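Local coordinates for protein 5'-nucleotidase SurE (Aquifex aeolicus, PDB 2WQK) that probably removes the phosphate from nucleoside 5'-monophosphates, using one divalent metal cation per subunit, at residues A[2-13]-A[29-40]; A[87-95]-A[107-115]. All coordinates share one frame; numbering follows the deposited sequence.

Interaction 1. Residues A[2-13]-A[29-40]; sequences PTFLLVNDDGYF and RVVVVAPDRNLS. With NA (sodium ion), chain D.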
loop_
_atom_site.group_PDB
_atom_site.type_symbol
_atom_site.label_atom_id
_atom_site.label_comp_id
_atom_site.label_asym_id
_atom_site.label_seq_id
_atom_site.Cartn_x
_atom_site.Cartn_y
_atom_site.Cartn_z
ATOM N N PRO A 2 -6.307 14.843 -35.896
ATOM C CA PRO A 2 -5.785 15.149 -34.553
ATOM C C PRO A 2 -5.408 13.879 -33.810
ATOM O O PRO A 2 -5.846 12.790 -34.193
ATOM C CB PRO A 2 -6.978 15.816 -33.862
ATOM C CG PRO A 2 -7.813 16.296 -34.918
ATOM C CD PRO A 2 -7.640 15.429 -36.071
ATOM N N THR A 3 -4.633 14.043 -32.725
ATOM C CA THR A 3 -4.195 12.931 -31.909
ATOM C C THR A 3 -4.421 13.309 -30.453
ATOM O O THR A 3 -4.121 14.467 -30.060
ATOM C CB THR A 3 -2.698 12.585 -32.165
ATOM O OG1 THR A 3 -2.508 12.233 -33.548
ATOM C CG2 THR A 3 -2.178 11.469 -31.246
ATOM N N PHE A 4 -4.973 12.352 -29.701
ATOM C CA PHE A 4 -5.232 12.556 -28.267
ATOM C C PHE A 4 -4.447 11.536 -27.470
ATOM O O PHE A 4 -4.433 10.363 -27.799
ATOM C CB PHE A 4 -6.712 12.377 -27.953
ATOM C CG PHE A 4 -7.612 13.012 -28.973
ATOM C CD1 PHE A 4 -7.590 14.367 -29.167
ATOM C CD2 PHE A 4 -8.459 12.240 -29.772
ATOM C CE1 PHE A 4 -8.387 14.966 -30.112
ATOM C CE2 PHE A 4 -9.259 12.860 -30.710
ATOM C CZ PHE A 4 -9.213 14.202 -30.877
ATOM N N LEU A 5 -3.823 12.000 -26.369
ATOM C CA LEU A 5 -3.195 11.109 -25.404
ATOM C C LEU A 5 -4.212 11.001 -24.251
ATOM O O LEU A 5 -4.507 12.004 -23.600
ATOM C CB LEU A 5 -1.875 11.700 -24.902
ATOM C CG LEU A 5 -1.158 10.889 -23.814
ATOM C CD1 LEU A 5 -0.934 9.485 -24.258
ATOM C CD2 LEU A 5 0.168 11.570 -23.401
ATOM N N LEU A 6 -4.737 9.800 -24.045
ATOM C CA LEU A 6 -5.812 9.540 -23.097
ATOM C C LEU A 6 -5.283 8.666 -21.985
ATOM O O LEU A 6 -4.737 7.573 -22.216
ATOM C CB LEU A 6 -6.964 8.820 -23.823
ATOM C CG LEU A 6 -8.146 8.342 -22.970
ATOM C CD1 LEU A 6 -8.777 9.478 -22.164
ATOM C CD2 LEU A 6 -9.207 7.629 -23.815
ATOM N N VAL A 7 -5.462 9.149 -20.751
ATOM C CA VAL A 7 -5.001 8.458 -19.555
ATOM C C VAL A 7 -6.177 8.385 -18.588
ATOM O O VAL A 7 -7.226 9.001 -18.801
ATOM C CB VAL A 7 -3.806 9.201 -18.893
ATOM C CG1 VAL A 7 -2.711 9.438 -19.938
ATOM C CG2 VAL A 7 -4.255 10.517 -18.227
ATOM N N ASN A 8 -5.993 7.637 -17.505
ATOM C CA ASN A 8 -6.948 7.696 -16.406
ATOM C C ASN A 8 -6.256 7.274 -15.103
ATOM O O ASN A 8 -5.036 7.054 -15.086
ATOM C CB ASN A 8 -8.227 6.894 -16.660
ATOM C CG ASN A 8 -8.057 5.386 -16.413
ATOM O OD1 ASN A 8 -6.937 4.877 -16.341
ATOM N ND2 ASN A 8 -9.188 4.656 -16.332
ATOM N N ASP A 9 -7.054 7.194 -14.040
ATOM C CA ASP A 9 -6.572 6.739 -12.738
ATOM C C ASP A 9 -7.157 5.394 -12.290
ATOM O O ASP A 9 -6.714 4.834 -11.301
ATOM C CB ASP A 9 -6.892 7.821 -11.675
ATOM C CG ASP A 9 -5.983 7.766 -10.479
ATOM O OD1 ASP A 9 -4.820 7.343 -10.564
ATOM O OD2 ASP A 9 -6.484 8.154 -9.417
ATOM N N ASP A 10 -8.205 4.926 -12.970
ATOM C CA ASP A 10 -8.933 3.728 -12.589
ATOM C C ASP A 10 -8.379 2.459 -13.208
ATOM O O ASP A 10 -8.740 1.358 -12.771
ATOM C CB ASP A 10 -10.415 3.895 -12.946
ATOM C CG ASP A 10 -11.056 5.105 -12.258
ATOM O OD1 ASP A 10 -10.773 5.292 -11.024
ATOM O OD2 ASP A 10 -11.832 5.850 -12.914
ATOM N N GLY A 11 -7.526 2.609 -14.230
ATOM C CA GLY A 11 -6.965 1.449 -14.922
ATOM C C GLY A 11 -7.446 1.363 -16.369
ATOM O O GLY A 11 -8.536 1.796 -16.712
ATOM N N TYR A 12 -6.599 0.768 -17.208
ATOM C CA TYR A 12 -6.859 0.707 -18.656
ATOM C C TYR A 12 -8.121 -0.042 -19.004
ATOM O O TYR A 12 -8.664 0.117 -20.104
ATOM C CB TYR A 12 -5.681 0.104 -19.396
ATOM C CG TYR A 12 -5.489 -1.383 -19.164
ATOM C CD1 TYR A 12 -6.224 -2.322 -19.899
ATOM C CD2 TYR A 12 -4.570 -1.853 -18.232
ATOM C CE1 TYR A 12 -6.047 -3.661 -19.701
ATOM C CE2 TYR A 12 -4.387 -3.209 -18.033
ATOM C CZ TYR A 12 -5.130 -4.099 -18.761
ATOM O OH TYR A 12 -4.937 -5.438 -18.575
ATOM N N PHE A 13 -8.559 -0.894 -18.095
ATOM C CA PHE A 13 -9.738 -1.771 -18.315
ATOM C C PHE A 13 -11.079 -1.140 -17.880
ATOM O O PHE A 13 -12.162 -1.733 -18.044
ATOM C CB PHE A 13 -9.526 -3.098 -17.545
ATOM C CG PHE A 13 -9.127 -2.876 -16.126
ATOM C CD1 PHE A 13 -10.077 -2.556 -15.191
ATOM C CD2 PHE A 13 -7.784 -2.894 -15.744
ATOM C CE1 PHE A 13 -9.696 -2.266 -13.853
ATOM C CE2 PHE A 13 -7.411 -2.607 -14.447
ATOM C CZ PHE A 13 -8.361 -2.304 -13.509
ATOM N N ARG A 29 -7.018 10.238 -33.675
ATOM C CA ARG A 29 -6.365 9.030 -33.192
ATOM C C ARG A 29 -6.220 9.111 -31.694
ATOM O O ARG A 29 -5.708 10.093 -31.171
ATOM C CB ARG A 29 -4.990 8.855 -33.778
ATOM C CG ARG A 29 -4.297 7.577 -33.322
ATOM C CD ARG A 29 -2.832 7.565 -33.739
ATOM N NE ARG A 29 -2.691 7.771 -35.184
ATOM C CZ ARG A 29 -2.881 6.815 -36.104
ATOM N NH1 ARG A 29 -3.167 5.570 -35.741
ATOM N NH2 ARG A 29 -2.736 7.108 -37.392
ATOM N N VAL A 30 -6.707 8.055 -31.033
ATOM C CA VAL A 30 -6.665 7.994 -29.564
ATOM C C VAL A 30 -5.514 7.093 -29.199
ATOM O O VAL A 30 -5.518 5.912 -29.537
ATOM C CB VAL A 30 -7.974 7.415 -28.941
ATOM C CG1 VAL A 30 -7.889 7.536 -27.435
ATOM C CG2 VAL A 30 -9.231 8.119 -29.536
ATOM N N VAL A 31 -4.567 7.636 -28.425
ATOM C CA VAL A 31 -3.455 6.849 -27.924
ATOM C C VAL A 31 -3.664 6.754 -26.423
ATOM O O VAL A 31 -3.646 7.775 -25.726
ATOM C CB VAL A 31 -2.085 7.489 -28.258
ATOM C CG1 VAL A 31 -0.925 6.681 -27.639
ATOM C CG2 VAL A 31 -1.924 7.606 -29.816
ATOM N N VAL A 32 -3.885 5.536 -25.960
ATOM C CA VAL A 32 -4.154 5.305 -24.522
ATOM C C VAL A 32 -2.877 4.858 -23.845
ATOM O O VAL A 32 -2.203 3.925 -24.296
ATOM C CB VAL A 32 -5.192 4.205 -24.290
ATOM C CG1 VAL A 32 -5.304 3.729 -22.810
ATOM C CG2 VAL A 32 -6.539 4.672 -24.799
ATOM N N VAL A 33 -2.591 5.495 -22.708
ATOM C CA VAL A 33 -1.534 5.005 -21.811
ATOM C C VAL A 33 -2.173 5.134 -20.420
ATOM O O VAL A 33 -2.488 6.255 -19.989
ATOM C CB VAL A 33 -0.230 5.846 -21.903
ATOM C CG1 VAL A 33 0.858 5.260 -21.011
ATOM C CG2 VAL A 33 0.242 5.911 -23.372
ATOM N N ALA A 34 -2.391 4.001 -19.768
ATOM C CA ALA A 34 -3.154 4.048 -18.501
ATOM C C ALA A 34 -2.592 3.036 -17.479
ATOM O O ALA A 34 -1.927 2.048 -17.839
ATOM C CB ALA A 34 -4.628 3.767 -18.774
ATOM N N PRO A 35 -2.854 3.291 -16.192
ATOM C CA PRO A 35 -2.379 2.352 -15.188
ATOM C C PRO A 35 -2.966 0.939 -15.342
ATOM O O PRO A 35 -4.031 0.756 -15.937
ATOM C CB PRO A 35 -2.851 2.980 -13.852
ATOM C CG PRO A 35 -3.123 4.448 -14.164
ATOM C CD PRO A 35 -3.604 4.426 -15.626
ATOM N N ASP A 36 -2.286 -0.052 -14.777
ATOM C CA ASP A 36 -2.778 -1.423 -14.820
ATOM C C ASP A 36 -3.712 -1.778 -13.626
ATOM O O ASP A 36 -4.078 -2.923 -13.447
ATOM C CB ASP A 36 -1.615 -2.406 -14.851
ATOM C CG ASP A 36 -0.914 -2.503 -13.516
ATOM O OD1 ASP A 36 -0.849 -1.456 -12.836
ATOM O OD2 ASP A 36 -0.428 -3.615 -13.182
ATOM N N ARG A 37 -4.060 -0.779 -12.800
ATOM C CA ARG A 37 -4.821 -0.980 -11.562
ATOM C C ARG A 37 -5.421 0.357 -11.168
ATOM O O ARG A 37 -5.036 1.417 -11.646
ATOM C CB ARG A 37 -3.955 -1.493 -10.409
ATOM C CG ARG A 37 -2.909 -0.508 -9.916
ATOM C CD ARG A 37 -1.760 -1.180 -9.142
ATOM N NE ARG A 37 -0.927 -2.026 -10.001
ATOM C CZ ARG A 37 0.026 -2.853 -9.576
ATOM N NH1 ARG A 37 0.268 -3.004 -8.277
ATOM N NH2 ARG A 37 0.724 -3.539 -10.454
ATOM N N ASN A 38 -6.376 0.313 -10.261
ATOM C CA ASN A 38 -7.011 1.514 -9.784
ATOM C C ASN A 38 -6.134 2.186 -8.733
ATOM O O ASN A 38 -5.872 1.600 -7.655
ATOM C CB ASN A 38 -8.366 1.167 -9.171
ATOM C CG ASN A 38 -9.225 2.355 -8.973
ATOM O OD1 ASN A 38 -8.753 3.370 -8.511
ATOM N ND2 ASN A 38 -10.516 2.262 -9.372
ATOM N N LEU A 39 -5.729 3.417 -9.014
ATOM C CA LEU A 39 -4.825 4.180 -8.104
ATOM C C LEU A 39 -5.516 5.335 -7.390
ATOM O O LEU A 39 -4.856 6.227 -6.811
ATOM C CB LEU A 39 -3.583 4.697 -8.835
ATOM C CG LEU A 39 -2.666 3.606 -9.391
ATOM C CD1 LEU A 39 -1.576 4.217 -10.319
ATOM C CD2 LEU A 39 -2.009 2.714 -8.320
ATOM N N SER A 40 -6.833 5.323 -7.391
ATOM C CA SER A 40 -7.605 6.417 -6.820
ATOM C C SER A 40 -7.222 6.707 -5.349
ATOM O O SER A 40 -7.139 7.841 -4.925
ATOM C CB SER A 40 -9.090 6.062 -6.912
ATOM O OG SER A 40 -9.457 5.881 -8.291
HETATM NA NA NA D . -10.694 7.263 -9.764
HETATM O O HOH W 1 -1.179 10.684 -35.083
HETATM O O HOH W 2 -10.854 0.137 -11.485
HETATM O O HOH W 3 -12.708 4.111 -8.696
HETATM O O HOH W 4 -12.733 6.913 -8.456
#
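D10 OD1 is gripped by a sodium ion at 2.3 Å and by a water, and the same ion takes S40 OG at 2.4 Å, so the loops that follow the two strands meet at the metal, with N94 OD1 among its other ligands. The second oxygen of the D10 carboxylate, OD2, accepts from the backbone N of E95, a bond that would limit rotation of the carboxylate while OD1 holds the ion. Behind S40 stands N38 as a second shell: its OD1 takes S40 OG in the carbonyl plane, on a lone pair, at 2.6 Å, and S40 N as well, an Asx turn. The N38 carboxamide reaches this place with CG anti to the backbone N (chi1 -165°), and its ND2 gives to two waters that also bind D10, one at the backbone O and one at OD1. D9 OD2 lies against S40 CA, while L39 N donates to D9 O at 2.9 Å. Upstream, strands 3-7 and 29-35 run parallel as the first and last elements of a beta-alpha-beta unit whose crossover is helix 15-24, with the metal ligands in the loops after the strands. The ladder runs from R29 N on P2 O to V33 N on L6 O. On the face turned to helix 15-24, L6 CD2 wedges between V30 CG1, 3.9 Å away, and V32 CG2; on the other, L5 CD1 meets V33 CG2. Past the ladder, N8 closes the loop on itself, OD1 accepting from G11 N and ND2 giving to G11 O, and the same OD1 touches P35 CD and A34 CB. Y12 N bonds to P35 O at 2.9 Å, the tyrosine ring presents its edge to that oxygen, and the F13 ring meets D36 O edge-on, in plane, through CE2 at 3.5 Å.

Interaction 2. Residues A[87-95]-A[107-115]; sequences DLVLSGINE and GTVSGAMEG. With NA (sodium ion), chain D; SO4 (sulfate ion), chain C.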
loop_
_atom_site.group_PDB
_atom_site.type_symbol
_atom_site.label_atom_id
_atom_site.label_comp_id
_atom_site.label_asym_id
_atom_site.label_seq_id
_atom_site.Cartn_x
_atom_site.Cartn_y
_atom_site.Cartn_z
ATOM N N ASP A 87 -2.697 16.849 -29.825
ATOM C CA ASP A 87 -3.552 18.005 -29.794
ATOM C C ASP A 87 -4.096 18.263 -28.392
ATOM O O ASP A 87 -4.294 19.434 -28.013
ATOM C CB ASP A 87 -4.687 17.858 -30.807
ATOM C CG ASP A 87 -4.156 17.822 -32.226
ATOM O OD1 ASP A 87 -4.053 18.919 -32.796
ATOM O OD2 ASP A 87 -3.742 16.749 -32.725
ATOM N N LEU A 88 -4.389 17.179 -27.691
ATOM C CA LEU A 88 -4.917 17.246 -26.323
ATOM C C LEU A 88 -4.433 16.066 -25.507
ATOM O O LEU A 88 -4.157 14.991 -26.042
ATOM C CB LEU A 88 -6.465 17.192 -26.286
ATOM C CG LEU A 88 -7.274 18.332 -26.921
ATOM C CD1 LEU A 88 -8.751 17.943 -27.179
ATOM C CD2 LEU A 88 -7.234 19.568 -26.072
ATOM N N VAL A 89 -4.283 16.327 -24.190
ATOM C CA VAL A 89 -4.187 15.275 -23.205
ATOM C C VAL A 89 -5.535 15.239 -22.501
ATOM O O VAL A 89 -6.062 16.297 -22.077
ATOM C CB VAL A 89 -3.054 15.533 -22.157
ATOM C CG1 VAL A 89 -3.233 14.586 -20.991
ATOM C CG2 VAL A 89 -1.681 15.431 -22.861
ATOM N N LEU A 90 -6.116 14.039 -22.416
ATOM C CA LEU A 90 -7.452 13.826 -21.837
ATOM C C LEU A 90 -7.301 12.798 -20.744
ATOM O O LEU A 90 -6.523 11.875 -20.868
ATOM C CB LEU A 90 -8.408 13.276 -22.923
ATOM C CG LEU A 90 -8.532 14.200 -24.150
ATOM C CD1 LEU A 90 -9.397 13.539 -25.242
ATOM C CD2 LEU A 90 -9.078 15.579 -23.818
ATOM N N SER A 91 -8.026 12.998 -19.647
ATOM C CA SER A 91 -7.934 12.100 -18.516
ATOM C C SER A 91 -9.327 11.770 -18.009
ATOM O O SER A 91 -10.094 12.664 -17.702
ATOM C CB SER A 91 -7.150 12.809 -17.388
ATOM O OG SER A 91 -6.944 11.945 -16.310
ATOM N N GLY A 92 -9.642 10.490 -17.972
ATOM C CA GLY A 92 -10.968 10.033 -17.554
ATOM C C GLY A 92 -11.497 8.969 -18.502
ATOM O O GLY A 92 -10.722 8.341 -19.231
ATOM N N ILE A 93 -12.815 8.725 -18.459
ATOM C CA ILE A 93 -13.784 9.296 -17.553
ATOM C C ILE A 93 -13.692 8.636 -16.217
ATOM O O ILE A 93 -13.796 7.421 -16.095
ATOM C CB ILE A 93 -15.231 9.057 -18.062
ATOM C CG1 ILE A 93 -15.417 9.655 -19.459
ATOM C CG2 ILE A 93 -16.263 9.620 -17.050
ATOM C CD1 ILE A 93 -16.512 8.950 -20.307
ATOM N N ASN A 94 -13.466 9.449 -15.178
ATOM C CA ASN A 94 -13.355 8.907 -13.841
ATOM C C ASN A 94 -14.631 8.261 -13.344
ATOM O O ASN A 94 -15.699 8.751 -13.609
ATOM C CB ASN A 94 -12.948 9.989 -12.816
ATOM C CG ASN A 94 -12.419 9.381 -11.503
ATOM O OD1 ASN A 94 -11.533 8.526 -11.524
ATOM N ND2 ASN A 94 -12.981 9.834 -10.355
ATOM N N GLU A 95 -14.447 7.194 -12.576
ATOM C CA GLU A 95 -15.537 6.527 -11.901
ATOM C C GLU A 95 -15.784 7.300 -10.597
ATOM O O GLU A 95 -15.296 6.920 -9.509
ATOM C CB GLU A 95 -15.164 5.080 -11.589
ATOM C CG GLU A 95 -14.796 4.218 -12.761
ATOM C CD GLU A 95 -14.233 2.868 -12.313
ATOM O OE1 GLU A 95 -13.783 2.739 -11.129
ATOM O OE2 GLU A 95 -14.255 1.937 -13.137
ATOM N N GLY A 107 -6.380 11.999 -8.917
ATOM C CA GLY A 107 -5.479 11.473 -9.933
ATOM C C GLY A 107 -5.952 11.809 -11.337
ATOM O O GLY A 107 -5.139 12.023 -12.242
ATOM N N THR A 108 -7.269 11.793 -11.533
ATOM C CA THR A 108 -7.784 12.132 -12.862
ATOM C C THR A 108 -7.405 13.570 -13.212
ATOM O O THR A 108 -6.890 13.845 -14.296
ATOM C CB THR A 108 -9.321 11.951 -12.923
ATOM O OG1 THR A 108 -9.626 10.603 -12.585
ATOM C CG2 THR A 108 -9.881 12.296 -14.336
ATOM N N VAL A 109 -7.627 14.481 -12.274
ATOM C CA VAL A 109 -7.299 15.877 -12.518
ATOM C C VAL A 109 -5.780 16.045 -12.727
ATOM O O VAL A 109 -5.341 16.774 -13.591
ATOM C CB VAL A 109 -7.844 16.804 -11.403
ATOM C CG1 VAL A 109 -7.439 18.240 -11.663
ATOM C CG2 VAL A 109 -9.345 16.688 -11.332
ATOM N N SER A 110 -4.980 15.350 -11.930
ATOM C CA SER A 110 -3.526 15.516 -12.038
ATOM C C SER A 110 -2.984 15.050 -13.402
ATOM O O SER A 110 -2.019 15.644 -13.916
ATOM C CB SER A 110 -2.810 14.815 -10.880
ATOM O OG SER A 110 -2.900 13.437 -10.943
ATOM N N GLY A 111 -3.643 14.056 -14.013
ATOM C CA GLY A 111 -3.250 13.670 -15.388
ATOM C C GLY A 111 -3.402 14.848 -16.351
ATOM O O GLY A 111 -2.516 15.125 -17.174
ATOM N N ALA A 112 -4.543 15.537 -16.284
ATOM C CA ALA A 112 -4.750 16.712 -17.150
ATOM C C ALA A 112 -3.745 17.831 -16.796
ATOM O O ALA A 112 -3.168 18.466 -17.668
ATOM C CB ALA A 112 -6.177 17.218 -17.102
ATOM N N MET A 113 -3.507 18.039 -15.497
ATOM C CA MET A 113 -2.513 19.013 -15.074
ATOM C C MET A 113 -1.150 18.758 -15.686
ATOM O O MET A 113 -0.533 19.670 -16.175
ATOM C CB MET A 113 -2.426 19.030 -13.535
ATOM C CG MET A 113 -1.495 20.112 -13.007
ATOM S SD MET A 113 -1.122 19.888 -11.248
ATOM C CE MET A 113 -0.123 18.394 -11.340
ATOM N N GLU A 114 -0.743 17.505 -15.660
ATOM C CA GLU A 114 0.556 17.119 -16.229
ATOM C C GLU A 114 0.631 17.411 -17.733
ATOM O O GLU A 114 1.665 17.853 -18.260
ATOM C CB GLU A 114 0.906 15.666 -15.904
ATOM C CG GLU A 114 1.158 15.449 -14.432
ATOM C CD GLU A 114 2.449 16.103 -13.893
ATOM O OE1 GLU A 114 3.337 16.500 -14.674
ATOM O OE2 GLU A 114 2.568 16.206 -12.648
ATOM N N GLY A 115 -0.465 17.139 -18.427
ATOM C CA GLY A 115 -0.476 17.528 -19.846
ATOM C C GLY A 115 -0.217 19.005 -20.028
ATOM O O GLY A 115 0.601 19.398 -20.855
HETATM NA NA NA D . -10.694 7.263 -9.764
HETATM S S SO4 C . -9.457 9.978 -8.870
HETATM O O1 SO4 C . -10.736 9.543 -8.312
HETATM O O2 SO4 C . -8.916 8.833 -9.670
HETATM O O3 SO4 C . -9.632 11.062 -9.768
HETATM O O4 SO4 C . -8.472 10.335 -7.800
HETATM O O HOH W 4 -12.733 6.913 -8.456
#
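Helix 107-115 runs antiparallel to strand 88-94, at 177°, with the axes only 7.1 Å apart at their closest. Such closeness depends on small residues: a side chain on G111 would strike S91 OG, and one on G115 would strike V89 CB. In their absence V89 lays CG2 against G115 CA at 3.9 Å and turns CG1 toward G111 O. S91 has OG anti to the backbone N (chi1 -175°), which carries the hydroxyl to T108 O; the bond is 2.8 Å long and lies in the carbonyl plane, on a lone pair. An alanine at this position is likely to leave T108 O without its hydroxyl donor and to open a small gap beside the methyl group of T108. That methyl, CG2, is packed against S91 O and S91 OG. Strand and helix are the first two elements of a beta-alpha-beta unit that continues into strand 122-128, and the active-site end of the pair is where the strand finishes and the helix begins. There a sulfate, probably from the crystallisation liquor, sits at the helix N terminus: G107 N donates to O4, T108 N to O3 at 3.0 Å, and T108 OG1 also to O3. The helix dipole would be expected to favour an anion at this end, and the ion may mark where a substrate phosphate lies. N94 comes across T108 obliquely, its OD1 bound to the sodium ion at 2.3 Å and 3.0 Å from T108 OG1. Its ND2 donates to the backbone O of G96, its stronger partner, and only weakly to sulfate O1; together these would restrain the amide's rotation. The sulfate holds the same sodium ion through two oxygens, O2 at 2.4 Å and O1 at 2.7 Å.

From the N terminus the chain follows strand 3-7, crosses over through helix 15-24 and enters the parallel strand 29-35, where interaction 1 closes the first loop. Interaction 2 opens later, after strands 52-58 and 61-64 and helix 69-80, and closes a shorter loop between strand 88-94 and helix 107-117. The two therefore follow in series and neither crosses the other. They meet in space because strands 3-7 and 88-94 are neighbours in the mixed sheet, with probable hydrogen bonds from D87 N to T3 O and from L90 N to L5 O. Beyond the C-terminal ends of strands 3-7 and 29-35, and at that of strand 88-94, the two contacts supply ligands to one sodium ion, which also binds water 4.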